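Local structure of DNMT2 (Spodoptera frugiperda, 4H0N) at residues K235-Y240 against G245-D250; F220-K225 against E254-C259; S197-D202 against K281-T286. The protein probably methylates cytosine 38 in the anticodon loop of tRNA(Asp) at the expense of S-adenosyl-L-methionine, and can also methylate cytosine in DNA. The protein carries 3 engineered substitutions. All blocks are in the same frame, centred on the assembly; numbering follows the deposited sequence.

Contact 1: K235-Y240 against G245-D250; sequences KAYTHY and GSIFTD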
loop_
_atom_site.group_PDB
_atom_site.type_symbol
_atom_site.label_atom_id
_atom_site.label_comp_id
_atom_site.label_asym_id
_atom_site.label_seq_id
_atom_site.Cartn_x
_atom_site.Cartn_y
_atom_site.Cartn_z
ATOM N N LYS A 235 -6.189 4.717 5.665
ATOM C CA LYS A 235 -5.646 5.327 6.871
ATOM C C LYS A 235 -6.763 5.694 7.842
ATOM O O LYS A 235 -6.523 5.905 9.031
ATOM C CB LYS A 235 -4.813 6.564 6.532
ATOM C CG LYS A 235 -5.299 7.333 5.317
ATOM C CD LYS A 235 -5.193 8.831 5.546
ATOM C CE LYS A 235 -4.880 9.580 4.261
ATOM N NZ LYS A 235 -3.509 10.163 4.294
ATOM N N ALA A 236 -7.988 5.757 7.328
ATOM C CA ALA A 236 -9.133 6.157 8.135
ATOM C C ALA A 236 -9.847 4.961 8.757
ATOM O O ALA A 236 -10.937 5.104 9.312
ATOM C CB ALA A 236 -10.103 6.983 7.302
ATOM N N TYR A 237 -9.236 3.783 8.656
ATOM C CA TYR A 237 -9.796 2.579 9.259
ATOM C C TYR A 237 -9.866 2.770 10.771
ATOM O O TYR A 237 -8.877 3.142 11.395
ATOM C CB TYR A 237 -8.946 1.359 8.890
ATOM C CG TYR A 237 -9.511 0.005 9.301
ATOM C CD1 TYR A 237 -10.764 -0.412 8.872
ATOM C CD2 TYR A 237 -8.769 -0.866 10.091
ATOM C CE1 TYR A 237 -11.269 -1.644 9.235
ATOM C CE2 TYR A 237 -9.265 -2.099 10.458
ATOM C CZ TYR A 237 -10.513 -2.489 10.027
ATOM O OH TYR A 237 -11.009 -3.727 10.388
ATOM N N THR A 238 -11.047 2.516 11.336
ATOM C CA THR A 238 -11.384 2.746 12.755
ATOM C C THR A 238 -11.621 4.216 13.134
ATOM O O THR A 238 -11.906 4.508 14.290
ATOM C CB THR A 238 -10.396 2.093 13.778
ATOM O OG1 THR A 238 -9.270 2.953 13.985
ATOM C CG2 THR A 238 -9.927 0.709 13.315
ATOM N N HIS A 239 -11.499 5.126 12.169
ATOM C CA HIS A 239 -11.854 6.532 12.371
ATOM C C HIS A 239 -13.320 6.709 12.018
ATOM O O HIS A 239 -14.068 7.424 12.693
ATOM C CB HIS A 239 -11.074 7.444 11.424
ATOM C CG HIS A 239 -9.632 7.631 11.772
ATOM N ND1 HIS A 239 -8.863 8.622 11.197
ATOM C CD2 HIS A 239 -8.811 6.957 12.610
ATOM C CE1 HIS A 239 -7.633 8.555 11.672
ATOM N NE2 HIS A 239 -7.574 7.553 12.530
ATOM N N TYR A 240 -13.696 6.085 10.906
ATOM C CA TYR A 240 -15.045 6.141 10.372
ATOM C C TYR A 240 -15.423 4.726 10.003
ATOM O O TYR A 240 -14.566 3.847 9.925
ATOM C CB TYR A 240 -15.104 7.042 9.145
ATOM C CG TYR A 240 -14.470 8.386 9.388
ATOM C CD1 TYR A 240 -15.124 9.357 10.133
ATOM C CD2 TYR A 240 -13.210 8.681 8.883
ATOM C CE1 TYR A 240 -14.543 10.593 10.366
ATOM C CE2 TYR A 240 -12.618 9.913 9.108
ATOM C CZ TYR A 240 -13.289 10.867 9.850
ATOM O OH TYR A 240 -12.708 12.096 10.078
ATOM N N GLY A 245 -12.390 -0.070 5.323
ATOM C CA GLY A 245 -11.914 -1.434 5.427
ATOM C C GLY A 245 -12.996 -2.367 5.926
ATOM O O GLY A 245 -14.067 -1.921 6.337
ATOM N N SER A 246 -12.716 -3.665 5.893
ATOM C CA SER A 246 -13.684 -4.658 6.336
ATOM C C SER A 246 -13.718 -4.829 7.848
ATOM O O SER A 246 -12.769 -4.492 8.561
ATOM C CB SER A 246 -13.418 -6.011 5.675
ATOM O OG SER A 246 -13.877 -6.025 4.336
ATOM N N ILE A 247 -14.838 -5.366 8.317
ATOM C CA ILE A 247 -15.051 -5.689 9.722
ATOM C C ILE A 247 -15.124 -7.212 9.856
ATOM O O ILE A 247 -15.583 -7.895 8.938
ATOM C CB ILE A 247 -16.343 -5.012 10.228
ATOM C CG1 ILE A 247 -16.116 -3.508 10.335
ATOM C CG2 ILE A 247 -16.769 -5.551 11.570
ATOM C CD1 ILE A 247 -14.872 -3.151 11.103
ATOM N N PHE A 248 -14.647 -7.747 10.976
ATOM C CA PHE A 248 -14.611 -9.191 11.168
ATOM C C PHE A 248 -15.451 -9.653 12.356
ATOM O O PHE A 248 -15.585 -8.939 13.351
ATOM C CB PHE A 248 -13.167 -9.661 11.350
ATOM C CG PHE A 248 -13.050 -11.106 11.723
ATOM C CD1 PHE A 248 -13.162 -12.089 10.757
ATOM C CD2 PHE A 248 -12.846 -11.484 13.040
ATOM C CE1 PHE A 248 -13.071 -13.426 11.094
ATOM C CE2 PHE A 248 -12.749 -12.816 13.383
ATOM C CZ PHE A 248 -12.860 -13.790 12.409
ATOM N N THR A 249 -16.000 -10.860 12.240
ATOM C CA THR A 249 -16.661 -11.527 13.355
ATOM C C THR A 249 -16.378 -13.021 13.301
ATOM O O THR A 249 -16.027 -13.554 12.251
ATOM C CB THR A 249 -18.180 -11.310 13.344
ATOM O OG1 THR A 249 -18.724 -11.757 14.589
ATOM C CG2 THR A 249 -18.828 -12.085 12.220
ATOM N N ASP A 250 -16.523 -13.693 14.439
ATOM C CA ASP A 250 -16.299 -15.132 14.508
ATOM C C ASP A 250 -17.617 -15.860 14.322
ATOM O O ASP A 250 -17.648 -17.080 14.153
ATOM C CB ASP A 250 -15.679 -15.515 15.849
ATOM C CG ASP A 250 -14.391 -14.769 16.127
ATOM O OD1 ASP A 250 -13.307 -15.349 15.902
ATOM O OD2 ASP A 250 -14.465 -13.599 16.562
#
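Tyr237 and Gly245 bring the two backbones closest, their CA atoms 5.9 Å apart, where the loop carrying Tyr237 passes the chain leading into the short strand 247-248. Tyr237 then does nearly all the bridging. With CG anti to the backbone N (chi1 -172°), its ring is carried along the incoming chain, so that successive atoms of one flank meet successive residues. CD1 lies 3.8 Å from Gly245 CA; glycine, with no side chain of its own, lets the ring come in beside the bare backbone. Further out, Tyr237 OH donates a 2.6 Å hydrogen bond to Ser246 O. The carbonyl points almost straight at the hydroxyl, the C=O...donor angle being 171°, and this oxygen lies at the ring edge, near its plane. The same hydroxyl accepts from the backbone N of Phe285, so two bonds grip it in a buried setting. Ile247 adds a looser apolar touch, its CD1 being 4.3 Å from Tyr237 CE1.

Thr238 steadies the ring from its own segment: its CG2 sits 3.7 Å above one face, offset toward the rim, while its OG1 donates to Tyr237 O and also bonds Lys309 NZ. Phe233, Tyr284 and Tyr312 meet the Tyr237 ring edge-to-face. Ser246 turns its side chain away from Tyr237, and its OG bonds Asp221 OD1 and Cys231 N. The result is a buried aromatic cluster pinning the loop to the chain that enters strand 247-248, one of a short parallel pair, probably within the small target-recognition domain of C5-methyltransferases.

Contact 2: F220-K225 against E254-C259; sequences FDICYK and EVVQKC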
loop_
_atom_site.group_PDB
_atom_site.type_symbol
_atom_site.label_atom_id
_atom_site.label_comp_id
_atom_site.label_asym_id
_atom_site.label_seq_id
_atom_site.Cartn_x
_atom_site.Cartn_y
_atom_site.Cartn_z
ATOM N N PHE A 220 -21.306 -1.379 6.824
ATOM C CA PHE A 220 -20.150 -2.202 7.131
ATOM C C PHE A 220 -20.047 -3.316 6.110
ATOM O O PHE A 220 -21.061 -3.838 5.655
ATOM C CB PHE A 220 -20.295 -2.819 8.521
ATOM C CG PHE A 220 -19.872 -1.912 9.636
ATOM C CD1 PHE A 220 -18.811 -1.039 9.475
ATOM C CD2 PHE A 220 -20.529 -1.940 10.854
ATOM C CE1 PHE A 220 -18.415 -0.206 10.508
ATOM C CE2 PHE A 220 -20.143 -1.105 11.891
ATOM C CZ PHE A 220 -19.086 -0.235 11.717
ATOM N N ASP A 221 -18.821 -3.668 5.738
ATOM C CA ASP A 221 -18.582 -4.917 5.028
ATOM C C ASP A 221 -18.003 -5.917 6.008
ATOM O O ASP A 221 -16.927 -5.699 6.559
ATOM C CB ASP A 221 -17.612 -4.749 3.863
ATOM C CG ASP A 221 -17.303 -6.074 3.180
ATOM O OD1 ASP A 221 -16.110 -6.406 3.016
ATOM O OD2 ASP A 221 -18.259 -6.795 2.819
ATOM N N ILE A 222 -18.713 -7.015 6.223
ATOM C CA ILE A 222 -18.288 -7.983 7.215
ATOM C C ILE A 222 -17.520 -9.146 6.601
ATOM O O ILE A 222 -17.848 -9.618 5.512
ATOM C CB ILE A 222 -19.484 -8.529 8.011
ATOM C CG1 ILE A 222 -20.509 -7.417 8.250
ATOM C CG2 ILE A 222 -19.009 -9.168 9.315
ATOM C CD1 ILE A 222 -20.735 -7.075 9.698
ATOM N N CYS A 223 -16.491 -9.596 7.310
ATOM C CA CYS A 223 -15.755 -10.793 6.926
ATOM C C CYS A 223 -15.814 -11.884 7.986
ATOM O O CYS A 223 -15.989 -11.611 9.176
ATOM C CB CYS A 223 -14.304 -10.451 6.616
ATOM S SG CYS A 223 -14.134 -9.526 5.099
ATOM N N TYR A 224 -15.663 -13.123 7.532
ATOM C CA TYR A 224 -15.645 -14.281 8.412
ATOM C C TYR A 224 -14.411 -15.105 8.061
ATOM O O TYR A 224 -13.702 -14.782 7.108
ATOM C CB TYR A 224 -16.930 -15.089 8.239
ATOM C CG TYR A 224 -18.146 -14.207 8.074
ATOM C CD1 TYR A 224 -18.919 -13.837 9.167
ATOM C CD2 TYR A 224 -18.505 -13.722 6.822
ATOM C CE1 TYR A 224 -20.019 -13.017 9.015
ATOM C CE2 TYR A 224 -19.597 -12.899 6.662
ATOM C CZ TYR A 224 -20.351 -12.552 7.758
ATOM O OH TYR A 224 -21.438 -11.733 7.577
ATOM N N LYS A 225 -14.142 -16.155 8.829
ATOM C CA LYS A 225 -12.953 -16.974 8.597
ATOM C C LYS A 225 -12.951 -17.650 7.221
ATOM O O LYS A 225 -11.888 -17.962 6.684
ATOM C CB LYS A 225 -12.802 -18.016 9.701
ATOM C CG LYS A 225 -13.981 -18.961 9.810
ATOM C CD LYS A 225 -13.913 -19.766 11.098
ATOM C CE LYS A 225 -15.299 -20.221 11.537
ATOM N NZ LYS A 225 -15.238 -21.139 12.708
ATOM N N GLU A 254 -24.975 -16.435 8.888
ATOM C CA GLU A 254 -26.415 -16.580 9.051
ATOM C C GLU A 254 -26.888 -15.823 10.287
ATOM O O GLU A 254 -27.945 -15.190 10.275
ATOM C CB GLU A 254 -26.787 -18.055 9.153
ATOM C CG GLU A 254 -28.226 -18.342 8.782
ATOM C CD GLU A 254 -28.445 -19.793 8.397
ATOM O OE1 GLU A 254 -29.545 -20.115 7.892
ATOM O OE2 GLU A 254 -27.516 -20.608 8.593
ATOM N N VAL A 255 -26.093 -15.881 11.348
ATOM C CA VAL A 255 -26.397 -15.143 12.565
ATOM C C VAL A 255 -26.356 -13.636 12.306
ATOM O O VAL A 255 -27.215 -12.888 12.780
ATOM C CB VAL A 255 -25.425 -15.522 13.703
ATOM C CG1 VAL A 255 -25.628 -14.624 14.912
ATOM C CG2 VAL A 255 -25.606 -16.988 14.082
ATOM N N VAL A 256 -25.363 -13.202 11.536
ATOM C CA VAL A 256 -25.215 -11.794 11.168
ATOM C C VAL A 256 -26.455 -11.272 10.431
ATOM O O VAL A 256 -26.888 -10.137 10.649
ATOM C CB VAL A 256 -23.935 -11.562 10.308
ATOM C CG1 VAL A 256 -23.868 -10.128 9.779
ATOM C CG2 VAL A 256 -22.682 -11.890 11.112
ATOM N N GLN A 257 -27.035 -12.112 9.583
ATOM C CA GLN A 257 -28.215 -11.736 8.809
ATOM C C GLN A 257 -29.480 -11.591 9.656
ATOM O O GLN A 257 -30.297 -10.702 9.412
ATOM C CB GLN A 257 -28.450 -12.750 7.696
ATOM C CG GLN A 257 -27.380 -12.737 6.631
ATOM C CD GLN A 257 -27.664 -11.720 5.548
ATOM O OE1 GLN A 257 -28.407 -10.759 5.758
ATOM N NE2 GLN A 257 -27.084 -11.934 4.371
ATOM N N LYS A 258 -29.643 -12.472 10.638
ATOM C CA LYS A 258 -30.802 -12.421 11.523
ATOM C C LYS A 258 -30.795 -11.114 12.308
ATOM O O LYS A 258 -31.833 -10.471 12.475
ATOM C CB LYS A 258 -30.798 -13.613 12.481
ATOM C CG LYS A 258 -32.128 -13.863 13.177
ATOM C CD LYS A 258 -32.070 -15.129 14.034
ATOM C CE LYS A 258 -33.450 -15.750 14.218
ATOM N NZ LYS A 258 -33.421 -16.907 15.160
ATOM N N CYS A 259 -29.613 -10.725 12.777
ATOM C CA CYS A 259 -29.457 -9.492 13.529
ATOM C C CYS A 259 -29.822 -8.298 12.663
ATOM O O CYS A 259 -30.569 -7.418 13.090
ATOM C CB CYS A 259 -28.022 -9.346 14.026
ATOM S SG CYS A 259 -27.664 -7.755 14.806
#
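Tyr224 and Val256 form the close part of this contact, in which helix 253-262 lies against the parallel two-stranded sheet made by 222-223 and 247-248. The backbones stay well separated, with the CA atoms of Ile222 and Val256 8.8 Å apart, so side chains alone fill the gap. Tyr224 and Val256 reach into it from opposite directions. The tyrosine presents an edge, not a face: its CE1 is 3.6 Å from Val256 CG2, which lies near the ring plane. Its phenol end continues the contact, the OH resting 3.7 Å from Val256 CG1. Val256 holds CG1 anti to its backbone N (chi1 173°) and CG2 beside that N, which lets both methyls of the branch meet the tyrosine. Tyr224 also touches Thr249 and Arg253, the first residue of the helix.

The packing is looser at Ile222. It too points at the helix, but only the end of its chain arrives, and it leans on Leu282 as well. Around Val256 the solvent side of the helix takes over: Glu254, Val255, Gln257 and Lys258 are exposed, whereas Cys259 packs on Leu276 and Phe277 of helix 271-278. Val256 is the buried residue of this helix segment, and Tyr224 and Ile222 both meet its branch. On its slacker flank, Ile222 CD1 comes to 4.4 Å from Val256 CG1.

Contact 3: S197-D202 against K281-T286; sequences SIIEED and KLRYFT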
loop_
_atom_site.group_PDB
_atom_site.type_symbol
_atom_site.label_atom_id
_atom_site.label_comp_id
_atom_site.label_asym_id
_atom_site.label_seq_id
_atom_site.Cartn_x
_atom_site.Cartn_y
_atom_site.Cartn_z
ATOM N N SER A 197 -5.833 -18.665 7.982
ATOM C CA SER A 197 -4.385 -18.700 8.173
ATOM C C SER A 197 -3.924 -17.476 8.945
ATOM O O SER A 197 -2.990 -17.540 9.747
ATOM C CB SER A 197 -3.659 -18.767 6.825
ATOM O OG SER A 197 -4.563 -18.610 5.745
ATOM N N ILE A 198 -4.610 -16.366 8.708
ATOM C CA ILE A 198 -4.256 -15.101 9.323
ATOM C C ILE A 198 -5.381 -14.572 10.223
ATOM O O ILE A 198 -6.091 -13.627 9.875
ATOM C CB ILE A 198 -3.811 -14.083 8.249
ATOM C CG1 ILE A 198 -4.871 -13.941 7.154
ATOM C CG2 ILE A 198 -2.527 -14.568 7.594
ATOM C CD1 ILE A 198 -4.412 -13.128 5.955
ATOM N N ILE A 199 -5.533 -15.213 11.380
ATOM C CA ILE A 199 -6.470 -14.790 12.416
ATOM C C ILE A 199 -6.051 -15.450 13.726
ATOM O O ILE A 199 -5.685 -16.630 13.746
ATOM C CB ILE A 199 -7.943 -15.129 12.051
ATOM C CG1 ILE A 199 -8.669 -13.881 11.543
ATOM C CG2 ILE A 199 -8.705 -15.687 13.249
ATOM C CD1 ILE A 199 -9.807 -14.187 10.607
ATOM N N GLU A 200 -6.084 -14.681 14.809
ATOM C CA GLU A 200 -5.642 -15.149 16.115
ATOM C C GLU A 200 -6.853 -15.412 17.009
ATOM O O GLU A 200 -7.897 -14.786 16.831
ATOM C CB GLU A 200 -4.733 -14.094 16.733
ATOM C CG GLU A 200 -4.801 -12.776 15.975
ATOM C CD GLU A 200 -3.456 -12.094 15.833
ATOM O OE1 GLU A 200 -2.807 -12.260 14.776
ATOM O OE2 GLU A 200 -3.055 -11.379 16.776
ATOM N N GLU A 201 -6.732 -16.346 17.950
ATOM C CA GLU A 201 -7.858 -16.654 18.830
ATOM C C GLU A 201 -7.925 -15.692 20.018
ATOM O O GLU A 201 -8.986 -15.145 20.320
ATOM C CB GLU A 201 -7.847 -18.130 19.274
ATOM C CG GLU A 201 -6.791 -18.519 20.311
ATOM C CD GLU A 201 -7.313 -18.435 21.741
ATOM O OE1 GLU A 201 -8.446 -17.945 21.941
ATOM O OE2 GLU A 201 -6.591 -18.863 22.667
ATOM N N ASP A 202 -6.790 -15.461 20.670
ATOM C CA ASP A 202 -6.759 -14.603 21.845
ATOM C C ASP A 202 -6.692 -13.135 21.445
ATOM O O ASP A 202 -5.699 -12.456 21.712
ATOM C CB ASP A 202 -5.576 -14.963 22.750
ATOM C CG ASP A 202 -6.008 -15.344 24.158
ATOM O OD1 ASP A 202 -6.321 -16.532 24.386
ATOM O OD2 ASP A 202 -6.036 -14.455 25.036
ATOM N N LYS A 281 -20.369 -9.321 18.360
ATOM C CA LYS A 281 -18.929 -9.231 18.619
ATOM C C LYS A 281 -18.073 -8.784 17.409
ATOM O O LYS A 281 -16.930 -9.226 17.243
ATOM C CB LYS A 281 -18.386 -10.509 19.301
ATOM C CG LYS A 281 -18.054 -11.687 18.358
ATOM C CD LYS A 281 -17.561 -12.925 19.121
ATOM C CE LYS A 281 -18.332 -14.116 18.791
ATOM N NZ LYS A 281 -18.163 -15.168 19.862
ATOM N N LEU A 282 -18.620 -7.895 16.582
ATOM C CA LEU A 282 -17.862 -7.335 15.469
ATOM C C LEU A 282 -16.621 -6.637 15.996
ATOM O O LEU A 282 -16.689 -5.894 16.968
ATOM C CB LEU A 282 -18.705 -6.340 14.683
ATOM C CG LEU A 282 -19.943 -6.928 14.016
ATOM C CD1 LEU A 282 -20.793 -5.832 13.404
ATOM C CD2 LEU A 282 -19.524 -7.932 12.965
ATOM N N ARG A 283 -15.484 -6.884 15.359
ATOM C CA ARG A 283 -14.233 -6.267 15.775
ATOM C C ARG A 283 -13.419 -5.881 14.559
ATOM O O ARG A 283 -13.635 -6.402 13.468
ATOM C CB ARG A 283 -13.415 -7.232 16.627
ATOM C CG ARG A 283 -12.790 -8.369 15.835
ATOM C CD ARG A 283 -11.507 -8.826 16.502
ATOM N NE ARG A 283 -11.072 -10.144 16.052
ATOM C CZ ARG A 283 -10.187 -10.349 15.085
ATOM N NH1 ARG A 283 -9.641 -9.316 14.451
ATOM N NH2 ARG A 283 -9.851 -11.585 14.749
ATOM N N TYR A 284 -12.475 -4.970 14.751
ATOM C CA TYR A 284 -11.544 -4.620 13.691
ATOM C C TYR A 284 -10.474 -5.698 13.527
ATOM O O TYR A 284 -10.260 -6.517 14.422
ATOM C CB TYR A 284 -10.881 -3.283 13.997
ATOM C CG TYR A 284 -11.850 -2.129 14.098
ATOM C CD1 TYR A 284 -12.483 -1.626 12.969
ATOM C CD2 TYR A 284 -12.121 -1.529 15.323
ATOM C CE1 TYR A 284 -13.367 -0.565 13.055
ATOM C CE2 TYR A 284 -13.005 -0.468 15.421
ATOM C CZ TYR A 284 -13.624 0.009 14.285
ATOM O OH TYR A 284 -14.499 1.067 14.384
ATOM N N PHE A 285 -9.813 -5.709 12.372
ATOM C CA PHE A 285 -8.614 -6.519 12.223
ATOM C C PHE A 285 -7.507 -5.855 13.036
ATOM O O PHE A 285 -7.429 -4.626 13.097
ATOM C CB PHE A 285 -8.205 -6.638 10.751
ATOM C CG PHE A 285 -9.133 -7.493 9.920
ATOM C CD1 PHE A 285 -9.088 -8.879 10.006
ATOM C CD2 PHE A 285 -10.042 -6.913 9.046
ATOM C CE1 PHE A 285 -9.941 -9.669 9.243
ATOM C CE2 PHE A 285 -10.896 -7.696 8.280
ATOM C CZ PHE A 285 -10.846 -9.073 8.378
ATOM N N THR A 286 -6.668 -6.659 13.678
ATOM C CA THR A 286 -5.534 -6.126 14.426
ATOM C C THR A 286 -4.451 -5.712 13.437
ATOM O O THR A 286 -4.407 -6.241 12.324
ATOM C CB THR A 286 -4.937 -7.176 15.370
ATOM O OG1 THR A 286 -4.119 -8.075 14.613
ATOM C CG2 THR A 286 -6.034 -7.945 16.086
#
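Ile199 and Arg283 begin the contact between two irregular segments, the second of which ends at Thr286, the N-cap of helix 287-293. The backbones run well apart, 8.5 Å between the CA atoms of Ile199 and Phe285. Ile199 sends its side chain obliquely across that of Arg283, and its CG1 stands 4.1 Å from Arg283 NH2, at the guanidinium edge near the plane. It also packs on Phe248 and Glu289.

Glu200 follows, with a chain bent at chi2 (-140°) that swings the carboxylate over toward the helix start. Its OE2 stops 4.1 Å from Thr286 OG1, too far for a hydrogen bond, and its backbone N makes a weak one with Glu289 OE2.

Glu289, in helix 287-293 beyond both segments, is the polar centre here. Its OE1 pairs with Arg283 NH1 in a salt bridge. The Thr286 side chain caps a backbone N just beyond the segment; with Glu289 OE1 bonded to Thr286 N, this is consistent with a capping box. The negative charge of Glu289 is probably favoured by Arg283 and by the helix start. Within its own segment, Arg283 NH1 donates to Tyr284 O at 2.9 Å, with an N-H...acceptor angle of 157° and the oxygen nearly in the guanidinium plane.

The three contacts are nested along the chain: contact 3 closes the widest loop, contact 2 lies inside it, and contact 1 is innermost. Contact 1 and contact 3 have centres 11 Å apart; contact 2 is 14 Å from each. Strand 247-248 ties them together: it pairs with strand 222-223 of contact 2, and its Phe248 O and Arg283 N of contact 3 are 2.9 Å apart, a probable backbone hydrogen bond. Ile222 CD1 meets Leu282 CD2 at 3.6 Å, joining contacts 2 and 3 directly. All lie on the same side of the chain's centre and outside the seven-stranded sheet; they belong to one connected region, probably the target-recognition domain.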